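Side-chain contacts in fructose-bisphosphate aldolase class I (PDB 1W8S), which belongs to the class I aldolases of the DeoC/LacD family and is built on a TIM-barrel fold, assembled here from five copies of the chain: residues N3-F8 / K196-M201; Y45-A50 / K67-S72; L141-F146 / R166-L171. The protein carries 2 engineered substitutions. All coordinates share one frame; numbering follows the deposited sequence.

Contact 1. Residues N3-F8 / K196-M201; sequences NLTEKF and KVPVLM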
loop_
_atom_site.group_PDB
_atom_site.type_symbol
_atom_site.label_atom_id
_atom_site.label_comp_id
_atom_site.label_asym_id
_atom_site.label_seq_id
_atom_site.Cartn_x
_atom_site.Cartn_y
_atom_site.Cartn_z
ATOM N N ASN E 3 29.645 -16.036 -3.472
ATOM C CA ASN E 3 30.137 -14.653 -3.575
ATOM C C ASN E 3 29.763 -14.100 -4.944
ATOM O O ASN E 3 30.383 -14.417 -5.988
ATOM C CB ASN E 3 31.639 -14.610 -3.355
ATOM C CG ASN E 3 32.156 -13.206 -3.192
ATOM O OD1 ASN E 3 31.644 -12.286 -3.826
ATOM N ND2 ASN E 3 33.205 -13.031 -2.354
ATOM N N LEU E 4 28.704 -13.306 -4.957
ATOM C CA LEU E 4 28.206 -12.785 -6.209
ATOM C C LEU E 4 29.012 -11.612 -6.784
ATOM O O LEU E 4 28.911 -11.329 -7.963
ATOM C CB LEU E 4 26.731 -12.417 -6.058
ATOM C CG LEU E 4 25.862 -13.667 -6.010
ATOM C CD1 LEU E 4 24.433 -13.272 -5.628
ATOM C CD2 LEU E 4 25.888 -14.410 -7.340
ATOM N N THR E 5 29.782 -10.931 -5.953
ATOM C CA THR E 5 30.742 -9.959 -6.436
ATOM C C THR E 5 31.781 -10.679 -7.300
ATOM O O THR E 5 32.068 -10.268 -8.420
ATOM C CB THR E 5 31.415 -9.270 -5.267
ATOM O OG1 THR E 5 30.467 -8.468 -4.567
ATOM C CG2 THR E 5 32.508 -8.302 -5.753
ATOM N N GLU E 6 32.282 -11.811 -6.814
ATOM C CA GLU E 6 33.253 -12.580 -7.598
ATOM C C GLU E 6 32.654 -13.055 -8.922
ATOM O O GLU E 6 33.340 -13.042 -9.917
ATOM C CB GLU E 6 33.834 -13.753 -6.788
ATOM C CG GLU E 6 34.685 -13.299 -5.602
ATOM C CD GLU E 6 35.218 -14.461 -4.765
ATOM O OE1 GLU E 6 34.642 -15.584 -4.816
ATOM O OE2 GLU E 6 36.228 -14.250 -4.056
ATOM N N LYS E 7 31.379 -13.432 -8.938
ATOM C CA LYS E 7 30.712 -13.827 -10.176
ATOM C C LYS E 7 30.573 -12.641 -11.130
ATOM O O LYS E 7 30.797 -12.777 -12.342
ATOM C CB LYS E 7 29.328 -14.397 -9.871
ATOM C CG LYS E 7 28.578 -14.911 -11.067
ATOM C CD LYS E 7 27.361 -15.723 -10.653
ATOM C CE LYS E 7 26.907 -16.636 -11.754
ATOM N NZ LYS E 7 25.428 -16.911 -11.687
ATOM N N PHE E 8 30.188 -11.486 -10.574
ATOM C CA PHE E 8 30.119 -10.247 -11.328
ATOM C C PHE E 8 31.460 -9.920 -12.013
ATOM O O PHE E 8 31.499 -9.657 -13.206
ATOM C CB PHE E 8 29.704 -9.088 -10.452
ATOM C CG PHE E 8 29.495 -7.829 -11.225
ATOM C CD1 PHE E 8 28.301 -7.604 -11.907
ATOM C CD2 PHE E 8 30.539 -6.913 -11.357
ATOM C CE1 PHE E 8 28.141 -6.450 -12.681
ATOM C CE2 PHE E 8 30.383 -5.768 -12.130
ATOM C CZ PHE E 8 29.193 -5.535 -12.785
ATOM N N LYS E 196 34.710 -3.797 -0.354
ATOM C CA LYS E 196 34.849 -4.907 -1.300
ATOM C C LYS E 196 33.882 -4.857 -2.506
ATOM O O LYS E 196 33.976 -5.698 -3.411
ATOM C CB LYS E 196 34.526 -6.238 -0.577
ATOM C CG LYS E 196 35.458 -6.614 0.556
ATOM C CD LYS E 196 34.856 -7.861 1.283
ATOM C CE LYS E 196 35.815 -8.453 2.276
ATOM N NZ LYS E 196 35.360 -9.784 2.712
ATOM N N VAL E 197 32.917 -3.942 -2.505
ATOM C CA VAL E 197 31.957 -3.871 -3.624
ATOM C C VAL E 197 32.543 -2.944 -4.716
ATOM O O VAL E 197 32.854 -1.759 -4.456
ATOM C CB VAL E 197 30.559 -3.416 -3.163
ATOM C CG1 VAL E 197 29.609 -3.289 -4.338
ATOM C CG2 VAL E 197 29.995 -4.399 -2.107
ATOM N N PRO E 198 32.718 -3.464 -5.929
ATOM C CA PRO E 198 33.282 -2.645 -7.016
ATOM C C PRO E 198 32.377 -1.518 -7.478
ATOM O O PRO E 198 31.143 -1.650 -7.469
ATOM C CB PRO E 198 33.524 -3.644 -8.144
ATOM C CG PRO E 198 32.532 -4.781 -7.856
ATOM C CD PRO E 198 32.464 -4.851 -6.360
ATOM N N VAL E 199 33.018 -0.435 -7.921
ATOM C CA VAL E 199 32.361 0.805 -8.297
ATOM C C VAL E 199 32.536 1.051 -9.782
ATOM O O VAL E 199 33.646 0.984 -10.305
ATOM C CB VAL E 199 32.977 2.021 -7.538
ATOM C CG1 VAL E 199 32.485 3.360 -8.117
ATOM C CG2 VAL E 199 32.630 1.973 -6.073
ATOM N N LEU E 200 31.415 1.343 -10.425
ATOM C CA LEU E 200 31.305 1.758 -11.806
ATOM C C LEU E 200 30.856 3.197 -11.859
ATOM O O LEU E 200 29.897 3.591 -11.195
ATOM C CB LEU E 200 30.271 0.899 -12.523
ATOM C CG LEU E 200 30.604 -0.578 -12.735
ATOM C CD1 LEU E 200 29.386 -1.309 -13.295
ATOM C CD2 LEU E 200 31.822 -0.744 -13.662
ATOM N N MET E 201 31.547 3.996 -12.642
ATOM C CA MET E 201 31.197 5.396 -12.821
ATOM C C MET E 201 30.103 5.470 -13.869
ATOM O O MET E 201 30.231 4.902 -14.945
ATOM C CB MET E 201 32.424 6.181 -13.313
ATOM C CG MET E 201 32.143 7.616 -13.814
ATOM S SD MET E 201 32.665 7.875 -15.543
ATOM C CE MET E 201 32.387 9.619 -15.704
HETATM O O HOH W 1 31.758 -7.882 -2.351
#

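Contact 2. Residues Y45-A50 / K67-S72; sequences YILRLA and KYYDGS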
loop_
_atom_site.group_PDB
_atom_site.type_symbol
_atom_site.label_atom_id
_atom_site.label_comp_id
_atom_site.label_asym_id
_atom_site.label_seq_id
_atom_site.Cartn_x
_atom_site.Cartn_y
_atom_site.Cartn_z
ATOM N N TYR E 45 21.913 -2.024 -33.203
ATOM C CA TYR E 45 23.116 -1.210 -33.350
ATOM C C TYR E 45 23.894 -1.160 -32.038
ATOM O O TYR E 45 25.100 -1.281 -32.027
ATOM C CB TYR E 45 22.720 0.200 -33.789
ATOM C CG TYR E 45 23.797 1.230 -33.679
ATOM C CD1 TYR E 45 24.760 1.383 -34.690
ATOM C CD2 TYR E 45 23.855 2.062 -32.587
ATOM C CE1 TYR E 45 25.740 2.352 -34.577
ATOM C CE2 TYR E 45 24.824 3.016 -32.464
ATOM C CZ TYR E 45 25.771 3.160 -33.447
ATOM O OH TYR E 45 26.715 4.150 -33.285
ATOM N N ILE E 46 23.181 -0.986 -30.932
ATOM C CA ILE E 46 23.797 -0.970 -29.601
ATOM C C ILE E 46 24.540 -2.286 -29.260
ATOM O O ILE E 46 25.639 -2.264 -28.696
ATOM C CB ILE E 46 22.744 -0.668 -28.535
ATOM C CG1 ILE E 46 22.131 0.723 -28.760
ATOM C CG2 ILE E 46 23.333 -0.779 -27.130
ATOM C CD1 ILE E 46 23.106 1.873 -28.642
ATOM N N LEU E 47 23.938 -3.416 -29.601
ATOM C CA LEU E 47 24.601 -4.709 -29.399
ATOM C C LEU E 47 25.853 -4.870 -30.256
ATOM O O LEU E 47 26.874 -5.373 -29.787
ATOM C CB LEU E 47 23.628 -5.860 -29.689
ATOM C CG LEU E 47 22.573 -6.101 -28.620
ATOM C CD1 LEU E 47 21.491 -6.972 -29.174
ATOM C CD2 LEU E 47 23.166 -6.756 -27.369
ATOM N N ARG E 48 25.776 -4.453 -31.516
ATOM C CA ARG E 48 26.911 -4.567 -32.429
ATOM C C ARG E 48 28.051 -3.690 -31.942
ATOM O O ARG E 48 29.216 -4.073 -31.997
ATOM C CB ARG E 48 26.522 -4.132 -33.843
ATOM C CG ARG E 48 25.736 -5.162 -34.658
ATOM C CD ARG E 48 25.792 -4.909 -36.179
ATOM N NE ARG E 48 25.432 -3.521 -36.509
ATOM C CZ ARG E 48 24.184 -3.058 -36.652
ATOM N NH1 ARG E 48 23.126 -3.856 -36.511
ATOM N NH2 ARG E 48 23.991 -1.775 -36.933
ATOM N N LEU E 49 27.698 -2.499 -31.478
ATOM C CA LEU E 49 28.643 -1.558 -30.899
ATOM C C LEU E 49 29.369 -2.134 -29.671
ATOM O O LEU E 49 30.586 -2.071 -29.594
ATOM C CB LEU E 49 27.884 -0.286 -30.537
ATOM C CG LEU E 49 28.686 0.931 -30.108
ATOM C CD1 LEU E 49 29.708 1.351 -31.190
ATOM C CD2 LEU E 49 27.728 2.082 -29.789
ATOM N N ALA E 50 28.628 -2.705 -28.720
ATOM C CA ALA E 50 29.243 -3.314 -27.532
ATOM C C ALA E 50 30.169 -4.462 -27.889
ATOM O O ALA E 50 31.232 -4.576 -27.342
ATOM C CB ALA E 50 28.171 -3.790 -26.520
ATOM N N LYS E 67 12.857 -8.405 -26.748
ATOM C CA LYS E 67 12.679 -8.255 -28.204
ATOM C C LYS E 67 13.985 -8.334 -28.997
ATOM O O LYS E 67 13.979 -8.685 -30.184
ATOM C CB LYS E 67 11.958 -6.916 -28.486
ATOM C CG LYS E 67 10.486 -7.034 -28.792
ATOM C CD LYS E 67 9.732 -7.548 -27.643
ATOM C CE LYS E 67 8.203 -7.511 -27.854
ATOM N NZ LYS E 67 7.589 -7.527 -26.460
ATOM N N TYR E 68 15.099 -7.988 -28.355
ATOM C CA TYR E 68 16.383 -7.817 -29.052
ATOM C C TYR E 68 17.586 -8.612 -28.546
ATOM O O TYR E 68 18.520 -8.853 -29.316
ATOM C CB TYR E 68 16.784 -6.335 -29.044
ATOM C CG TYR E 68 15.864 -5.458 -29.861
ATOM C CD1 TYR E 68 16.075 -5.269 -31.227
ATOM C CD2 TYR E 68 14.779 -4.837 -29.280
ATOM C CE1 TYR E 68 15.228 -4.474 -31.969
ATOM C CE2 TYR E 68 13.939 -4.049 -30.019
ATOM C CZ TYR E 68 14.166 -3.869 -31.357
ATOM O OH TYR E 68 13.323 -3.074 -32.083
ATOM N N TYR E 69 17.605 -8.978 -27.264
ATOM C CA TYR E 69 18.796 -9.604 -26.712
ATOM C C TYR E 69 19.035 -10.926 -27.383
ATOM O O TYR E 69 18.110 -11.719 -27.535
ATOM C CB TYR E 69 18.711 -9.826 -25.213
ATOM C CG TYR E 69 20.015 -10.338 -24.660
ATOM C CD1 TYR E 69 21.202 -9.605 -24.820
ATOM C CD2 TYR E 69 20.081 -11.560 -24.005
ATOM C CE1 TYR E 69 22.408 -10.056 -24.307
ATOM C CE2 TYR E 69 21.282 -12.039 -23.507
ATOM C CZ TYR E 69 22.440 -11.291 -23.630
ATOM O OH TYR E 69 23.596 -11.824 -23.096
ATOM N N ASP E 70 20.277 -11.121 -27.804
ATOM C CA ASP E 70 20.688 -12.230 -28.678
ATOM C C ASP E 70 21.847 -13.044 -28.079
ATOM O O ASP E 70 22.476 -13.862 -28.768
ATOM C CB ASP E 70 21.060 -11.677 -30.068
ATOM C CG ASP E 70 22.319 -10.812 -30.052
ATOM O OD1 ASP E 70 22.903 -10.505 -28.971
ATOM O OD2 ASP E 70 22.792 -10.373 -31.106
ATOM N N GLY E 71 22.154 -12.808 -26.809
ATOM C CA GLY E 71 23.178 -13.578 -26.112
ATOM C C GLY E 71 24.635 -13.225 -26.403
ATOM O O GLY E 71 25.527 -13.858 -25.848
ATOM N N SER E 72 24.883 -12.180 -27.187
ATOM C CA SER E 72 26.208 -11.920 -27.751
ATOM C C SER E 72 27.186 -11.161 -26.835
ATOM O O SER E 72 28.395 -11.188 -27.052
ATOM C CB SER E 72 26.060 -11.177 -29.075
ATOM O OG SER E 72 25.480 -9.887 -28.883
#

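Contact 3. Residues L141-F146 / R166-L171; sequences LVVESF and RIALEL. Engineered in segment 141-146: E144 (natural residue Trp), F146 (natural residue Tyr).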
loop_
_atom_site.group_PDB
_atom_site.type_symbol
_atom_site.label_atom_id
_atom_site.label_comp_id
_atom_site.label_asym_id
_atom_site.label_seq_id
_atom_site.Cartn_x
_atom_site.Cartn_y
_atom_site.Cartn_z
ATOM N N LEU E 141 23.610 -8.462 -8.046
ATOM C CA LEU E 141 22.829 -7.248 -7.988
ATOM C C LEU E 141 23.716 -6.035 -8.104
ATOM O O LEU E 141 24.634 -5.862 -7.294
ATOM C CB LEU E 141 22.087 -7.208 -6.656
ATOM C CG LEU E 141 21.318 -5.948 -6.309
ATOM C CD1 LEU E 141 20.200 -5.742 -7.295
ATOM C CD2 LEU E 141 20.839 -6.055 -4.846
ATOM N N VAL E 142 23.438 -5.210 -9.110
ATOM C CA VAL E 142 24.098 -3.915 -9.290
ATOM C C VAL E 142 23.124 -2.858 -8.810
ATOM O O VAL E 142 22.019 -2.732 -9.375
ATOM C CB VAL E 142 24.477 -3.637 -10.769
ATOM C CG1 VAL E 142 25.327 -2.312 -10.866
ATOM C CG2 VAL E 142 25.169 -4.814 -11.380
ATOM N N VAL E 143 23.492 -2.141 -7.752
ATOM C CA VAL E 143 22.662 -1.071 -7.249
ATOM C C VAL E 143 23.217 0.211 -7.845
ATOM O O VAL E 143 24.410 0.526 -7.687
ATOM C CB VAL E 143 22.690 -0.972 -5.737
ATOM C CG1 VAL E 143 21.967 0.321 -5.219
ATOM C CG2 VAL E 143 22.139 -2.260 -5.099
ATOM N N GLU E 144 22.326 0.932 -8.500
ATOM C CA GLU E 144 22.582 2.233 -9.116
ATOM C C GLU E 144 22.102 3.251 -8.092
ATOM O O GLU E 144 20.913 3.408 -7.885
ATOM C CB GLU E 144 21.834 2.283 -10.468
ATOM C CG GLU E 144 21.899 0.904 -11.156
ATOM C CD GLU E 144 21.100 0.735 -12.451
ATOM O OE1 GLU E 144 21.673 0.230 -13.480
ATOM O OE2 GLU E 144 19.869 1.026 -12.414
ATOM N N SER E 145 23.046 3.867 -7.387
ATOM C CA SER E 145 22.748 4.673 -6.209
ATOM C C SER E 145 22.933 6.138 -6.536
ATOM O O SER E 145 24.093 6.620 -6.664
ATOM C CB SER E 145 23.692 4.274 -5.080
ATOM O OG SER E 145 23.298 4.851 -3.833
ATOM N N PHE E 146 21.808 6.835 -6.656
ATOM C CA PHE E 146 21.746 8.232 -7.120
ATOM C C PHE E 146 20.892 9.039 -6.179
ATOM O O PHE E 146 19.691 9.227 -6.428
ATOM C CB PHE E 146 21.113 8.328 -8.507
ATOM C CG PHE E 146 21.876 7.633 -9.598
ATOM C CD1 PHE E 146 23.241 7.820 -9.759
ATOM C CD2 PHE E 146 21.212 6.787 -10.483
ATOM C CE1 PHE E 146 23.938 7.197 -10.781
ATOM C CE2 PHE E 146 21.894 6.147 -11.495
ATOM C CZ PHE E 146 23.282 6.356 -11.651
ATOM N N ARG E 166 28.252 4.226 -0.044
ATOM C CA ARG E 166 28.203 3.481 1.211
ATOM C C ARG E 166 26.809 2.823 1.306
ATOM O O ARG E 166 26.704 1.674 1.734
ATOM C CB ARG E 166 28.458 4.351 2.439
ATOM C CG ARG E 166 28.520 3.541 3.745
ATOM C CD ARG E 166 29.430 2.325 3.685
ATOM N NE ARG E 166 29.668 1.758 5.005
ATOM C CZ ARG E 166 30.864 1.448 5.505
ATOM N NH1 ARG E 166 31.991 1.612 4.805
ATOM N NH2 ARG E 166 30.943 0.974 6.721
ATOM N N ILE E 167 25.760 3.548 0.927
ATOM C CA ILE E 167 24.384 2.995 1.003
ATOM C C ILE E 167 24.268 1.716 0.168
ATOM O O ILE E 167 23.663 0.735 0.584
ATOM C CB ILE E 167 23.350 4.011 0.538
ATOM C CG1 ILE E 167 23.231 5.165 1.514
ATOM C CG2 ILE E 167 21.965 3.349 0.428
ATOM C CD1 ILE E 167 22.616 6.420 0.903
ATOM N N ALA E 168 24.886 1.707 -1.007
ATOM C CA ALA E 168 24.818 0.553 -1.880
ATOM C C ALA E 168 25.477 -0.663 -1.234
ATOM O O ALA E 168 24.937 -1.756 -1.259
ATOM C CB ALA E 168 25.422 0.869 -3.208
ATOM N N LEU E 169 26.634 -0.452 -0.603
ATOM C CA LEU E 169 27.262 -1.513 0.141
ATOM C C LEU E 169 26.385 -2.019 1.270
ATOM O O LEU E 169 26.214 -3.199 1.419
ATOM C CB LEU E 169 28.610 -1.045 0.702
ATOM C CG LEU E 169 29.276 -1.939 1.760
ATOM C CD1 LEU E 169 29.717 -3.251 1.179
ATOM C CD2 LEU E 169 30.461 -1.181 2.388
ATOM N N GLU E 170 25.841 -1.104 2.051
ATOM C CA GLU E 170 25.047 -1.436 3.227
ATOM C C GLU E 170 23.782 -2.254 2.889
ATOM O O GLU E 170 23.368 -3.128 3.661
ATOM C CB GLU E 170 24.666 -0.153 3.966
ATOM C CG GLU E 170 25.867 0.651 4.456
ATOM C CD GLU E 170 26.367 0.295 5.832
ATOM O OE1 GLU E 170 25.717 -0.503 6.522
ATOM O OE2 GLU E 170 27.423 0.862 6.236
ATOM N N LEU E 171 23.172 -1.953 1.753
ATOM C CA LEU E 171 21.911 -2.602 1.344
ATOM C C LEU E 171 22.088 -3.958 0.606
ATOM O O LEU E 171 21.099 -4.658 0.342
ATOM C CB LEU E 171 21.068 -1.633 0.519
ATOM C CG LEU E 171 20.524 -0.426 1.306
ATOM C CD1 LEU E 171 19.843 0.476 0.396
ATOM C CD2 LEU E 171 19.604 -0.781 2.464
#

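Contact 1. Residues N3-F8 / K196-M201
T5 and F8, nearly one turn apart on helix 4-12, are the two residues that reach across to 196-201: the first meets K196 and P198, the second L200. N3 forms an Asx motif at the head of the segment: its OD1 accepts from the backbone N of E6 at 3.1 Å, a straight bond at 163°, although the donor stands above the carbonyl plane and not on a lone pair.

T5 follows, and its two branches divide the work. CG2 is the apolar half: it lies 3.5 Å from P198 CD and also touches the carbonyl oxygen of K196. The threonine and the proline ring slide past each other in opposite directions, with the methyl nearer CD than CG. OG1 takes the place beside the backbone N (chi1 -67°), where a water donates to it at 2.6 Å. The same water makes a weak bond to K196 O, a loose bridge between the segments. OG1 also donates to D174 O, which gives this buried hydroxyl two partners.

F8 comes next on the same side of the helix. With CG anti to the backbone N (chi1 -174°) the ring reaches L200, whose CD1 lies oblique to it, 4.3 Å from F8 CZ, a light apolar touch. The F8 ring also stacks with that of F12.

Helix 4-12 thus lies across the end of the barrel where strands 175-179 and 199-202 begin. F8 also packs on A175, while P198 and L200 are backbone-bonded to strand 175-179. K67 of the second subunit packs on T5 and V197 beside the loop leading into strand 199-202.

Contact 2. Residues Y45-A50 / K67-S72
The Y69 ring takes L47 at its edge: CD2 of the leucine lies near the ring plane, 4.3 Å from Y69 CD1. One face of that ring is covered by its own chain, with G71 N sitting 3.4 Å above the plane, over the centre. On helix 43-53 itself, R48 lays one guanidinium face over Y45 CA and brings NH2 to the edge of the Y45 ring, in plane.

L47 carries the whole contact from the helix side. CD1 abuts the backbone at Y68 O (3.5 Å) and reaches D70 OD1 at 3.8 Å, the leucine and aspartate coming from opposite directions, while CD2 also nears S72 OG.

The far side of the contact is an Asx turn. OD1 of D70 is gripped twice by S72: OG donates at 2.7 Å on the syn side, and the backbone N gives a 3.1 Å bond from above the carboxylate plane. G71, between D70 and S72, has the positive phi (78°) that favours glycine.

L47 also packs on F60 of strand 57-60, so one leucine joins three successive pieces of the TIM barrel: outer helix 43-53, barrel strand 57-60 and the turn that follows helix 62-68.

Contact 3. Residues L141-F146 / R166-L171
V143 against A168 is the centre of a buried strand-to-helix contact inside a beta-alpha-beta unit of the TIM barrel: strand 141-145, helix 158-171, strand 175-179. The helix runs back over the outside of the sheet, its short axis at 146° to the strand and 8.6 Å from it, as expected for the return leg of such a crossover between parallel neighbours.

The approach is close at A168. The CA atoms of V143 and A168 are 6.0 Å apart, the nearest pair between the segments. V143 turns CG1 opposite its backbone N (chi1 171°), and this branch rests 4.0 Å from A168 CB. Two residues on, S145 presents the same strand face to the helix; its CB lies 4.3 Å from the same alanine methyl, which therefore touches both strand residues.

E144 and F146, both engineered, lie off this interface. The E144 side chain starts away from the helix and finds T112 OG1 by a hydrogen bond, while F146 touches the bound 1,6-di-O-phosphono-beta-D-fructofuranose.

R166 and E170 are one turn apart on the side of the helix away from the strand. NE donates to E170 OE2 at 2.7 Å in a salt bridge that is nearly straight (162°), on the anti side of the carboxylate and close to the guanidinium plane, which should help hold the arginine in place. NH1 of the same arginine goes on to V193 O and to A41 O of the second subunit, so this side of the helix meets a neighbour.

Back on the strand face, S145 OG lies near I167 CB, and its polar need is met by a hydrogen bond to the backbone oxygen of A164.

Contacts 1 and 3 are buried and reach the same sheet, one at the end of the barrel, the other between a strand and its outer helix. They touch directly: V197 CG2 meets L169 CD1 at 3.5 Å, and F8 also packs on V142. Contact 2 lies at the surface, its centre 27 Å from that of contact 3 on the opposite side of the chain's centre, and its polar turn contrasts with the small aliphatic groups of contact 3. Contact 1 mixes the two, adding a bridging water. Along the chain, 3-8 / 196-201 encloses both others. Subunit interfaces relate them too: Y68 OH and K67 O of contact 2 are hydrogen-bonded to K196 of another subunit.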